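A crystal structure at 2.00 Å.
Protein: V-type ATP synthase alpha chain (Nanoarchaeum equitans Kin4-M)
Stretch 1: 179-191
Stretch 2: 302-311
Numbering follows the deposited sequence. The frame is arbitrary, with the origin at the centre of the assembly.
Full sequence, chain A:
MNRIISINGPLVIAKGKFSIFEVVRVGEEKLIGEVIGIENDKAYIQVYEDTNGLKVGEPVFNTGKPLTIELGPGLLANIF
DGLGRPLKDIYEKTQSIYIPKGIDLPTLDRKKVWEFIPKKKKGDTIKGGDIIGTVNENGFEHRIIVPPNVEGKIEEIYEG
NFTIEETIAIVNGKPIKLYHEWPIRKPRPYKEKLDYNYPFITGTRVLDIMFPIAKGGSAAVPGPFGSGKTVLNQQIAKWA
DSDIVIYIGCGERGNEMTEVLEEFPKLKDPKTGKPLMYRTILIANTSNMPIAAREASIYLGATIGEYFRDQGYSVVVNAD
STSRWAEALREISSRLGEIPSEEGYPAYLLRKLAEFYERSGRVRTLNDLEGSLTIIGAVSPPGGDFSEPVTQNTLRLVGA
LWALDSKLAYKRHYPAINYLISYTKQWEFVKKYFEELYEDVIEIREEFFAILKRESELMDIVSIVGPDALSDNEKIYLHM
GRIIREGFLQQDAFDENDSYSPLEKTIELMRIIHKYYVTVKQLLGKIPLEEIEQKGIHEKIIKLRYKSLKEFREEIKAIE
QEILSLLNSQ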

ATOM      1  N   TYR A 179      -2.766 -52.765  14.017  1.00 38.39           N
ATOM      2  CA  TYR A 179      -2.915 -51.320  13.882  1.00 43.16           C
ATOM      3  C   TYR A 179      -3.412 -50.686  15.175  1.00 47.76           C
ATOM      4  O   TYR A 179      -3.991 -51.364  16.026  1.00 44.09           O
ATOM      5  CB  TYR A 179      -3.903 -50.992  12.760  1.00 35.57           C
ATOM      6  CG  TYR A 179      -5.359 -51.065  13.174  1.00 46.56           C
ATOM      7  CD1 TYR A 179      -6.031 -52.278  13.218  1.00 47.63           C
ATOM      8  CD2 TYR A 179      -6.064 -49.916  13.504  1.00 45.86           C
ATOM      9  CE1 TYR A 179      -7.358 -52.345  13.586  1.00 50.76           C
ATOM     10  CE2 TYR A 179      -7.389 -49.974  13.876  1.00 60.43           C
ATOM     11  CZ  TYR A 179      -8.030 -51.190  13.914  1.00 69.07           C
ATOM     12  OH  TYR A 179      -9.353 -51.250  14.281  1.00 62.05           O
ATOM     13  N   HIS A 180      -3.191 -49.383  15.312  1.00 43.87           N
ATOM     14  CA  HIS A 180      -3.827 -48.613  16.377  1.00 41.42           C
ATOM     15  C   HIS A 180      -4.219 -47.228  15.873  1.00 49.02           C
ATOM     16  O   HIS A 180      -3.699 -46.756  14.860  1.00 41.21           O
ATOM     17  CB  HIS A 180      -2.938 -48.520  17.624  1.00 42.66           C
ATOM     18  CG  HIS A 180      -1.735 -47.641  17.460  1.00 48.71           C
ATOM     19  ND1 HIS A 180      -0.568 -48.078  16.875  1.00 48.30           N
ATOM     20  CD2 HIS A 180      -1.514 -46.357  17.834  1.00 51.73           C
ATOM     21  CE1 HIS A 180       0.319 -47.096  16.880  1.00 54.61           C
ATOM     22  NE2 HIS A 180      -0.229 -46.043  17.456  1.00 41.54           N
ATOM     23  N   GLU A 181      -5.156 -46.593  16.569  1.00 40.01           N
ATOM     24  CA  GLU A 181      -5.631 -45.271  16.183  1.00 37.67           C
ATOM     25  C   GLU A 181      -4.886 -44.190  16.953  1.00 41.86           C
ATOM     26  O   GLU A 181      -4.507 -44.390  18.108  1.00 42.25           O
ATOM     27  CB  GLU A 181      -7.135 -45.148  16.436  1.00 50.95           C
ATOM     28  CG  GLU A 181      -7.994 -46.035  15.552  1.00 50.67           C
ATOM     29  CD  GLU A 181      -9.477 -45.818  15.785  1.00 82.24           C
ATOM     30  OE1 GLU A 181      -9.853 -45.480  16.928  1.00 83.21           O
ATOM     31  OE2 GLU A 181     -10.264 -45.976  14.828  1.00 85.67           O
ATOM     32  N   TRP A 182      -4.679 -43.043  16.313  1.00 38.86           N
ATOM     33  CA  TRP A 182      -3.999 -41.930  16.963  1.00 37.44           C
ATOM     34  C   TRP A 182      -4.570 -40.586  16.520  1.00 36.09           C
ATOM     35  O   TRP A 182      -4.800 -40.370  15.329  1.00 36.46           O
ATOM     36  CB  TRP A 182      -2.497 -41.984  16.677  1.00 41.25           C
ATOM     37  CG  TRP A 182      -1.720 -41.018  17.499  1.00 35.37           C
ATOM     38  CD1 TRP A 182      -1.354 -39.752  17.151  1.00 40.95           C
ATOM     39  CD2 TRP A 182      -1.220 -41.233  18.822  1.00 36.01           C
ATOM     40  NE1 TRP A 182      -0.651 -39.165  18.175  1.00 38.96           N
ATOM     41  CE2 TRP A 182      -0.555 -40.055  19.213  1.00 46.64           C
ATOM     42  CE3 TRP A 182      -1.268 -42.308  19.713  1.00 40.22           C
ATOM     43  CZ2 TRP A 182       0.058 -39.924  20.459  1.00 42.77           C
ATOM     44  CZ3 TRP A 182      -0.662 -42.178  20.946  1.00 40.13           C
ATOM     45  CH2 TRP A 182      -0.007 -40.995  21.309  1.00 46.52           C
ATOM     46  N   PRO A 183      -4.804 -39.680  17.481  1.00 37.30           N
ATOM     47  CA  PRO A 183      -5.309 -38.335  17.179  1.00 41.10           C
ATOM     48  C   PRO A 183      -4.280 -37.541  16.377  1.00 37.79           C
ATOM     49  O   PRO A 183      -3.165 -37.337  16.858  1.00 35.92           O
ATOM     50  CB  PRO A 183      -5.489 -37.704  18.568  1.00 39.54           C
ATOM     51  CG  PRO A 183      -5.536 -38.867  19.526  1.00 46.44           C
ATOM     52  CD  PRO A 183      -4.629 -39.895  18.928  1.00 40.58           C
ATOM     53  N   ILE A 184      -4.652 -37.091  15.182  1.00 41.48           N
ATOM     54  CA  ILE A 184      -3.706 -36.428  14.285  1.00 44.87           C
ATOM     55  C   ILE A 184      -3.203 -35.074  14.790  1.00 45.52           C
ATOM     56  O   ILE A 184      -2.139 -34.614  14.375  1.00 40.34           O
ATOM     57  CB  ILE A 184      -4.287 -36.261  12.861  1.00 42.75           C
ATOM     58  CG1 ILE A 184      -5.562 -35.415  12.890  1.00 38.84           C
ATOM     59  CG2 ILE A 184      -4.548 -37.618  12.225  1.00 43.49           C
ATOM     60  CD1 ILE A 184      -6.137 -35.139  11.513  1.00 35.54           C
ATOM     61  N   ARG A 185      -3.963 -34.436  15.675  1.00 34.50           N
ATOM     62  CA  ARG A 185      -3.563 -33.140  16.226  1.00 43.46           C
ATOM     63  C   ARG A 185      -2.578 -33.283  17.380  1.00 40.23           C
ATOM     64  O   ARG A 185      -2.087 -32.291  17.915  1.00 45.42           O
ATOM     65  CB  ARG A 185      -4.785 -32.345  16.695  1.00 45.20           C
ATOM     66  CG  ARG A 185      -5.707 -31.897  15.575  1.00 42.21           C
ATOM     67  CD  ARG A 185      -6.800 -30.978  16.091  1.00 49.12           C
ATOM     68  NE  ARG A 185      -7.725 -30.594  15.028  1.00 47.95           N
ATOM     69  CZ  ARG A 185      -7.522 -29.578  14.194  1.00 64.05           C
ATOM     70  NH1 ARG A 185      -6.426 -28.840  14.302  1.00 52.50           N
ATOM     71  NH2 ARG A 185      -8.412 -29.302  13.253  1.00 54.20           N
ATOM     72  N   LYS A 186      -2.294 -34.524  17.756  1.00 43.72           N
ATOM     73  CA  LYS A 186      -1.434 -34.802  18.900  1.00 37.88           C
ATOM     74  C   LYS A 186      -0.115 -35.404  18.439  1.00 39.47           C
ATOM     75  O   LYS A 186      -0.098 -36.474  17.827  1.00 44.72           O
ATOM     76  CB  LYS A 186      -2.140 -35.767  19.854  1.00 45.35           C
ATOM     77  CG  LYS A 186      -1.382 -36.078  21.131  1.00 54.81           C
ATOM     78  CD  LYS A 186      -2.225 -36.975  22.028  1.00 57.07           C
ATOM     79  CE  LYS A 186      -1.486 -37.358  23.298  1.00 69.30           C
ATOM     80  NZ  LYS A 186      -2.294 -38.280  24.145  1.00 74.72           N
ATOM     81  N   PRO A 187       0.997 -34.710  18.722  1.00 36.61           N
ATOM     82  CA  PRO A 187       2.330 -35.195  18.342  1.00 42.30           C
ATOM     83  C   PRO A 187       2.648 -36.520  19.023  1.00 39.58           C
ATOM     84  O   PRO A 187       2.361 -36.671  20.212  1.00 41.85           O
ATOM     85  CB  PRO A 187       3.265 -34.105  18.878  1.00 46.04           C
ATOM     86  CG  PRO A 187       2.409 -32.882  18.981  1.00 55.89           C
ATOM     87  CD  PRO A 187       1.047 -33.381  19.358  1.00 47.01           C
ATOM     88  N   ARG A 188       3.221 -37.467  18.287  1.00 36.17           N
ATOM     89  CA  ARG A 188       3.560 -38.765  18.862  1.00 39.62           C
ATOM     90  C   ARG A 188       4.821 -38.680  19.716  1.00 42.39           C
ATOM     91  O   ARG A 188       5.832 -38.118  19.290  1.00 40.06           O
ATOM     92  CB  ARG A 188       3.703 -39.827  17.764  1.00 35.43           C
ATOM     93  CG  ARG A 188       2.377 -40.188  17.100  1.00 36.99           C
ATOM     94  CD  ARG A 188       2.546 -41.196  15.969  1.00 38.42           C
ATOM     95  NE  ARG A 188       3.182 -42.437  16.409  1.00 40.71           N
ATOM     96  CZ  ARG A 188       2.539 -43.452  16.982  1.00 50.05           C
ATOM     97  NH1 ARG A 188       1.233 -43.379  17.198  1.00 38.92           N
ATOM     98  NH2 ARG A 188       3.206 -44.539  17.342  1.00 35.88           N
ATOM     99  N   PRO A 189       4.759 -39.246  20.932  1.00 48.54           N
ATOM    100  CA  PRO A 189       5.848 -39.160  21.911  1.00 43.53           C
ATOM    101  C   PRO A 189       7.100 -39.914  21.480  1.00 40.35           C
ATOM    102  O   PRO A 189       7.030 -40.843  20.673  1.00 48.39           O
ATOM    103  CB  PRO A 189       5.252 -39.827  23.155  1.00 53.96           C
ATOM    104  CG  PRO A 189       4.226 -40.769  22.616  1.00 47.15           C
ATOM    105  CD  PRO A 189       3.634 -40.058  21.429  1.00 43.16           C
ATOM    106  N   TYR A 190       8.235 -39.490  22.024  1.00 33.24           N
ATOM    107  CA  TYR A 190       9.520 -40.141  21.803  1.00 41.74           C
ATOM    108  C   TYR A 190      10.349 -39.924  23.059  1.00 44.95           C
ATOM    109  O   TYR A 190       9.886 -39.273  23.996  1.00 43.52           O
ATOM    110  CB  TYR A 190      10.225 -39.552  20.576  1.00 37.51           C
ATOM    111  CG  TYR A 190      10.332 -38.047  20.590  1.00 41.62           C
ATOM    112  CD1 TYR A 190       9.334 -37.259  20.040  1.00 42.74           C
ATOM    113  CD2 TYR A 190      11.436 -37.414  21.144  1.00 44.73           C
ATOM    114  CE1 TYR A 190       9.424 -35.887  20.047  1.00 50.18           C
ATOM    115  CE2 TYR A 190      11.536 -36.042  21.155  1.00 48.98           C
ATOM    116  CZ  TYR A 190      10.527 -35.284  20.605  1.00 66.44           C
ATOM    117  OH  TYR A 190      10.622 -33.914  20.613  1.00 63.44           O
ATOM    118  N   LYS A 191      11.568 -40.454  23.090  1.00 45.23           N
ATOM    119  CA  LYS A 191      12.396 -40.322  24.288  1.00 43.60           C
ATOM    120  C   LYS A 191      13.184 -39.017  24.345  1.00 51.06           C
ATOM    121  O   LYS A 191      13.093 -38.280  25.326  1.00 51.96           O
ATOM    122  CB  LYS A 191      13.314 -41.536  24.468  1.00 41.28           C
ATOM    123  CG  LYS A 191      12.585 -42.765  24.988  1.00 53.68           C
ATOM    124  CD  LYS A 191      13.554 -43.835  25.461  1.00 55.17           C
ATOM    125  CE  LYS A 191      12.829 -44.906  26.259  1.00 78.44           C
ATOM    126  NZ  LYS A 191      13.762 -45.939  26.785  1.00 77.21           N
ATOM    127  N   ALA A 302       1.728 -35.763   8.803  1.00 36.02           N
ATOM    128  CA  ALA A 302       2.724 -35.624   9.854  1.00 34.83           C
ATOM    129  C   ALA A 302       2.638 -36.790  10.832  1.00 33.32           C
ATOM    130  O   ALA A 302       3.659 -37.340  11.247  1.00 30.12           O
ATOM    131  CB  ALA A 302       2.538 -34.306  10.582  1.00 34.57           C
ATOM    132  N   THR A 303       1.414 -37.153  11.207  1.00 32.53           N
ATOM    133  CA  THR A 303       1.183 -38.252  12.144  1.00 29.06           C
ATOM    134  C   THR A 303       1.681 -39.587  11.596  1.00 26.87           C
ATOM    135  O   THR A 303       2.330 -40.357  12.309  1.00 36.38           O
ATOM    136  CB  THR A 303      -0.313 -38.372  12.497  1.00 38.29           C
ATOM    137  OG1 THR A 303      -0.746 -37.165  13.137  1.00 33.91           O
ATOM    138  CG2 THR A 303      -0.544 -39.542  13.436  1.00 35.06           C
ATOM    139  N   ILE A 304       1.371 -39.858  10.331  1.00 30.43           N
ATOM    140  CA  ILE A 304       1.848 -41.065   9.665  1.00 33.87           C
ATOM    141  C   ILE A 304       3.377 -41.050   9.580  1.00 39.28           C
ATOM    142  O   ILE A 304       4.027 -42.084   9.748  1.00 31.48           O
ATOM    143  CB  ILE A 304       1.226 -41.202   8.258  1.00 36.37           C
ATOM    144  CG1 ILE A 304      -0.289 -41.404   8.368  1.00 34.61           C
ATOM    145  CG2 ILE A 304       1.860 -42.349   7.494  1.00 34.83           C
ATOM    146  CD1 ILE A 304      -1.011 -41.424   7.026  1.00 30.43           C
ATOM    147  N   GLY A 305       3.947 -39.872   9.338  1.00 36.89           N
ATOM    148  CA  GLY A 305       5.393 -39.714   9.309  1.00 34.50           C
ATOM    149  C   GLY A 305       6.036 -40.047  10.639  1.00 30.76           C
ATOM    150  O   GLY A 305       7.068 -40.723  10.687  1.00 35.72           O
ATOM    151  N   GLU A 306       5.424 -39.568  11.719  1.00 29.80           N
ATOM    152  CA  GLU A 306       5.904 -39.855  13.064  1.00 32.62           C
ATOM    153  C   GLU A 306       5.807 -41.346  13.358  1.00 36.52           C
ATOM    154  O   GLU A 306       6.666 -41.906  14.035  1.00 35.23           O
ATOM    155  CB  GLU A 306       5.082 -39.081  14.097  1.00 37.47           C
ATOM    156  CG  GLU A 306       5.318 -37.582  14.121  1.00 41.51           C
ATOM    157  CD  GLU A 306       4.420 -36.884  15.123  1.00 46.96           C
ATOM    158  OE1 GLU A 306       3.260 -37.324  15.287  1.00 55.04           O
ATOM    159  OE2 GLU A 306       4.870 -35.903  15.751  1.00 51.38           O
ATOM    160  N   TYR A 307       4.749 -41.974  12.854  1.00 34.36           N
ATOM    161  CA  TYR A 307       4.505 -43.398  13.075  1.00 29.93           C
ATOM    162  C   TYR A 307       5.630 -44.265  12.523  1.00 37.01           C
ATOM    163  O   TYR A 307       6.111 -45.178  13.193  1.00 36.87           O
ATOM    164  CB  TYR A 307       3.159 -43.804  12.461  1.00 31.67           C
ATOM    165  CG  TYR A 307       2.904 -45.295  12.423  1.00 37.35           C
ATOM    166  CD1 TYR A 307       2.729 -46.022  13.593  1.00 36.57           C
ATOM    167  CD2 TYR A 307       2.817 -45.972  11.215  1.00 32.32           C
ATOM    168  CE1 TYR A 307       2.488 -47.385  13.559  1.00 35.13           C
ATOM    169  CE2 TYR A 307       2.577 -47.333  11.172  1.00 37.09           C
ATOM    170  CZ  TYR A 307       2.413 -48.032  12.346  1.00 44.01           C
ATOM    171  OH  TYR A 307       2.174 -49.385  12.305  1.00 37.46           O
ATOM    172  N   PHE A 308       6.054 -43.978  11.298  1.00 30.78           N
ATOM    173  CA  PHE A 308       7.144 -44.739  10.698  1.00 32.30           C
ATOM    174  C   PHE A 308       8.487 -44.347  11.308  1.00 32.56           C
ATOM    175  O   PHE A 308       9.407 -45.162  11.378  1.00 36.92           O
ATOM    176  CB  PHE A 308       7.145 -44.578   9.178  1.00 32.08           C
ATOM    177  CG  PHE A 308       6.111 -45.419   8.482  1.00 36.63           C
ATOM    178  CD1 PHE A 308       6.343 -46.767   8.248  1.00 34.96           C
ATOM    179  CD2 PHE A 308       4.910 -44.867   8.063  1.00 34.90           C
ATOM    180  CE1 PHE A 308       5.395 -47.551   7.608  1.00 32.80           C
ATOM    181  CE2 PHE A 308       3.958 -45.642   7.422  1.00 33.11           C
ATOM    182  CZ  PHE A 308       4.201 -46.987   7.195  1.00 33.53           C
ATOM    183  N   ARG A 309       8.592 -43.098  11.757  1.00 34.68           N
ATOM    184  CA  ARG A 309       9.758 -42.649  12.510  1.00 36.14           C
ATOM    185  C   ARG A 309       9.905 -43.464  13.794  1.00 36.78           C
ATOM    186  O   ARG A 309      11.012 -43.846  14.179  1.00 37.87           O
ATOM    187  CB  ARG A 309       9.626 -41.164  12.853  1.00 31.23           C
ATOM    188  CG  ARG A 309      10.747 -40.620  13.732  1.00 30.24           C
ATOM    189  CD  ARG A 309      10.283 -39.398  14.501  1.00 38.92           C
ATOM    190  NE  ARG A 309       9.233 -39.738  15.461  1.00 36.45           N
ATOM    191  CZ  ARG A 309       8.546 -38.848  16.170  1.00 40.93           C
ATOM    192  NH1 ARG A 309       8.790 -37.551  16.030  1.00 36.03           N
ATOM    193  NH2 ARG A 309       7.610 -39.255  17.014  1.00 36.23           N
ATOM    194  N   ASP A 310       8.779 -43.737  14.447  1.00 33.53           N
ATOM    195  CA  ASP A 310       8.775 -44.480  15.704  1.00 42.58           C
ATOM    196  C   ASP A 310       9.216 -45.936  15.537  1.00 37.83           C
ATOM    197  O   ASP A 310       9.573 -46.599  16.511  1.00 39.50           O
ATOM    198  CB  ASP A 310       7.386 -44.415  16.348  1.00 34.35           C
ATOM    199  CG  ASP A 310       7.024 -43.022  16.827  1.00 53.18           C
ATOM    200  OD1 ASP A 310       7.939 -42.193  17.025  1.00 46.95           O
ATOM    201  OD2 ASP A 310       5.817 -42.762  17.019  1.00 46.02           O
ATOM    202  N   GLN A 311       9.191 -46.432  14.303  1.00 35.20           N
ATOM    203  CA  GLN A 311       9.656 -47.785  14.015  1.00 36.17           C
ATOM    204  C   GLN A 311      11.168 -47.808  13.834  1.00 42.46           C
ATOM    205  O   GLN A 311      11.758 -48.865  13.612  1.00 36.49           O
ATOM    206  CB  GLN A 311       8.974 -48.337  12.757  1.00 33.07           C
ATOM    207  CG  GLN A 311       7.459 -48.457  12.857  1.00 31.46           C
ATOM    208  CD  GLN A 311       6.819 -48.911  11.559  1.00 36.62           C
ATOM    209  OE1 GLN A 311       7.433 -49.622  10.762  1.00 38.23           O
ATOM    210  NE2 GLN A 311       5.578 -48.492  11.337  1.00 39.40           N
TER
HETATM  211  O   HOH W   1       6.721 -35.905  17.399  1.00 43.07           O
HETATM  212  O   HOH W   2       5.271 -42.624  19.430  1.00 41.33           O
HETATM  213  O   HOH W   3       8.963 -42.532  19.386  1.00 41.45           O

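The contact between the two stretches buries 496 Å², both sides summed, and centres on Arg 188, which is itself buried and has more of its surface covered by the other stretch than any other residue here. Its CA-to-CB bond points toward the helix, and the side chain (m, t, p, with chi4 at 83°) carries the guanidinium to Asp 310 and Tyr 307.

The charged interactions begin with the salt bridge between Arg 188 and Asp 310. Arg 188 NE lies 2.7 Å from Asp 310 OD2, and Arg 188 NH2 adds a weak hydrogen bond to the same Asp 310 OD2 at 3.2 Å, so the carboxylate oxygen sits at the guanidinium edge, where the N-H groups point. The remaining nitrogen is also used: Arg 188 NH1 donates to His 180 NE2 at 3.0 Å, tying the loop back to the strand. Asp 310 serves a second arginine through its other oxygen, since Arg 309 NH2 forms a salt bridge to Asp 310 OD1 at 3.0 Å. One short acidic side chain thus engages two buried arginines, one through each oxygen.

Backbone groups of Arg 188 are matched by long polar side chains from the helix. Arg 188 N donates to Glu 306 OE1 at 3.0 Å and, weakly, to Glu 306 OE2 at 3.4 Å, while Arg 188 O accepts from Arg 309 NH2 at 3.1 Å. A carboxylate accepts from the amide and a guanidinium donates to the carbonyl, so the N-H and C=O of Arg 188 are both satisfied although no backbone-to-backbone hydrogen bond joins the stretches.

Three waters extend this network. Water 1 donates to Arg 188 O and Glu 306 OE2 and accepts from Arg 309 NH1. Waters 2 and 3 both donate to Pro 189 O, and reach Asp 310 OD2 and Asp 310 OD1, respectively. The carbonyl of Pro 189 is therefore linked to Asp 310 through solvent.

Packing contacts complete the interface. Tyr 307 CD1 lies over one face of the Arg 188 guanidinium, 4.1 Å from Arg 188 NH2, leaving the guanidinium edge free for its polar partners. The same tyrosine meets His 180 obliquely, with Tyr 307 CE1 4.0 Å from His 180 CE1. Thr 303 suits the tight approach near the turn from Pro 183 to Lys 186: its small side chain places CG2 3.8 Å from Trp 182 CD1 and OG1 3.7 Å from Ile 184 CB. Trp 182 is held in turn by a hydrogen bond from its NE1 to Lys 186 O, at 2.8 Å.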